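Local coordinates for protein SSD1 (Saccharomyces cerevisiae S288C, PDB 7AM1), which binds mRNA untranslated regions and represses translation as a non-enzymatic member of the RNase II family, a pseudonuclease linked to cell-cycle control in G1, at residues A[761-765]-A[791-796]. Residues are numbered along the deposited sequence; the frame is centred on the assembly and turned at random.
Sequences GDQLP and FIPADE
Residues 761-765, a 3-10 turn closed by Leu764 N to Gly761 O (3.1 Å) that opens at an extended Leu764 into Pro765, pack against 791-796, extended to Pro793, then a second 3-10 turn. CA atoms are 5.8 Å apart at Gln763-Pro793 and 6.6 Å at Pro765-Phe791. Phe791 (chi1 t) points toward 761-765 and lays one ring face against Pro765 in a CH-pi contact, Pro765 CB 3.7 Å from the ring centroid and 14° off its normal. Gln763 O approaches the ring edge, 3.7 Å from Phe791 CD2. Pro793 sets its CG 3.8 Å from Gln763 CA; its carbonyl closes the second turn, Glu796 N to Pro793 O at 3.0 Å. Asp795 accepts a hydrogen bond from Gln172 and forms a salt bridge to Lys178. The m, t side chains of Glu796 and Gln763 meet, Gln763 NE2 donating a hydrogen bond to Glu796 OE2 at 3.2 Å. Salt bridges join Glu796 to Arg803 and Lys178, and Asp762 to Arg173; Lys178, on helix 175-186, also hydrogen-bonds Asp762 O. In this C-terminal OB-clan region, consistent with the S1-type OB fold ending RNase II proteins, the link between strands 755-760 and 766-772 packs on the loop between strand 777-782 and helix 814-827, beside Arg907 of strand 903-908.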
loop_
_atom_site.group_PDB
_atom_site.type_symbol
_atom_site.label_atom_id
_atom_site.label_comp_id
_atom_site.label_asym_id
_atom_site.label_seq_id
_atom_site.Cartn_x
_atom_site.Cartn_y
_atom_site.Cartn_z
ATOM N N GLY A 761 -17.521 9.921 -18.342
ATOM C CA GLY A 761 -18.607 10.165 -19.275
ATOM C C GLY A 761 -18.143 10.182 -20.719
ATOM O O GLY A 761 -18.859 9.729 -21.616
ATOM N N ASP A 762 -16.940 10.703 -20.967
ATOM C CA ASP A 762 -16.425 10.801 -22.326
ATOM C C ASP A 762 -15.945 9.465 -22.878
ATOM O O ASP A 762 -15.348 9.436 -23.955
ATOM C CB ASP A 762 -15.295 11.833 -22.396
ATOM C CG ASP A 762 -14.083 11.436 -21.580
ATOM O OD1 ASP A 762 -13.995 10.262 -21.162
ATOM O OD2 ASP A 762 -13.218 12.312 -21.355
ATOM N N GLN A 763 -16.163 8.367 -22.160
ATOM C CA GLN A 763 -15.912 7.034 -22.697
ATOM C C GLN A 763 -17.199 6.229 -22.806
ATOM O O GLN A 763 -17.151 5.035 -23.129
ATOM C CB GLN A 763 -14.872 6.308 -21.843
ATOM C CG GLN A 763 -13.486 6.927 -21.994
ATOM C CD GLN A 763 -12.437 6.254 -21.140
ATOM O OE1 GLN A 763 -12.658 5.991 -19.957
ATOM N NE2 GLN A 763 -11.278 5.980 -21.733
ATOM N N LEU A 764 -18.346 6.864 -22.580
ATOM C CA LEU A 764 -19.647 6.235 -22.679
ATOM C C LEU A 764 -20.440 6.823 -23.845
ATOM O O LEU A 764 -20.292 8.004 -24.172
ATOM C CB LEU A 764 -20.436 6.429 -21.379
ATOM C CG LEU A 764 -19.755 5.905 -20.112
ATOM C CD1 LEU A 764 -20.565 6.251 -18.870
ATOM C CD2 LEU A 764 -19.531 4.402 -20.215
ATOM N N PRO A 765 -21.296 6.023 -24.494
ATOM C CA PRO A 765 -22.118 6.556 -25.591
ATOM C C PRO A 765 -23.247 7.435 -25.077
ATOM O O PRO A 765 -24.393 6.986 -24.958
ATOM C CB PRO A 765 -22.652 5.293 -26.276
ATOM C CG PRO A 765 -22.717 4.279 -25.158
ATOM C CD PRO A 765 -21.525 4.582 -24.275
ATOM N N PHE A 791 -18.539 0.160 -27.388
ATOM C CA PHE A 791 -18.494 1.533 -27.868
ATOM C C PHE A 791 -17.056 2.029 -27.951
ATOM O O PHE A 791 -16.268 1.852 -27.017
ATOM C CB PHE A 791 -19.312 2.443 -26.953
ATOM C CG PHE A 791 -19.246 3.895 -27.327
ATOM C CD1 PHE A 791 -19.882 4.359 -28.469
ATOM C CD2 PHE A 791 -18.566 4.799 -26.528
ATOM C CE1 PHE A 791 -19.831 5.694 -28.812
ATOM C CE2 PHE A 791 -18.510 6.136 -26.866
ATOM C CZ PHE A 791 -19.144 6.585 -28.009
ATOM N N ILE A 792 -16.717 2.655 -29.070
ATOM C CA ILE A 792 -15.405 3.261 -29.267
ATOM C C ILE A 792 -15.608 4.768 -29.390
ATOM O O ILE A 792 -16.134 5.237 -30.412
ATOM C CB ILE A 792 -14.695 2.691 -30.503
ATOM C CG1 ILE A 792 -14.394 1.204 -30.296
ATOM C CG2 ILE A 792 -13.424 3.481 -30.798
ATOM C CD1 ILE A 792 -14.082 0.458 -31.576
ATOM N N PRO A 793 -15.232 5.561 -28.388
ATOM C CA PRO A 793 -15.376 7.016 -28.512
ATOM C C PRO A 793 -14.664 7.519 -29.759
ATOM O O PRO A 793 -13.570 7.064 -30.095
ATOM C CB PRO A 793 -14.724 7.551 -27.230
ATOM C CG PRO A 793 -14.777 6.432 -26.282
ATOM C CD PRO A 793 -14.639 5.181 -27.094
ATOM N N ALA A 794 -15.284 8.493 -30.428
ATOM C CA ALA A 794 -14.727 9.001 -31.676
ATOM C C ALA A 794 -13.303 9.508 -31.491
ATOM O O ALA A 794 -12.444 9.299 -32.356
ATOM C CB ALA A 794 -15.620 10.111 -32.233
ATOM N N ASP A 795 -13.030 10.178 -30.370
ATOM C CA ASP A 795 -11.714 10.764 -30.158
ATOM C C ASP A 795 -10.637 9.727 -29.873
ATOM O O ASP A 795 -9.455 10.091 -29.843
ATOM C CB ASP A 795 -11.768 11.786 -29.018
ATOM C CG ASP A 795 -12.134 11.162 -27.684
ATOM O OD1 ASP A 795 -11.373 10.308 -27.188
ATOM O OD2 ASP A 795 -13.178 11.543 -27.120
ATOM N N GLU A 796 -10.999 8.459 -29.683
ATOM C CA GLU A 796 -10.025 7.412 -29.397
ATOM C C GLU A 796 -9.634 6.604 -30.628
ATOM O O GLU A 796 -8.856 5.653 -30.503
ATOM C CB GLU A 796 -10.566 6.469 -28.311
ATOM C CG GLU A 796 -10.597 7.089 -26.928
ATOM C CD GLU A 796 -11.069 6.128 -25.849
ATOM O OE1 GLU A 796 -10.933 4.898 -26.027
ATOM O OE2 GLU A 796 -11.574 6.612 -24.815
#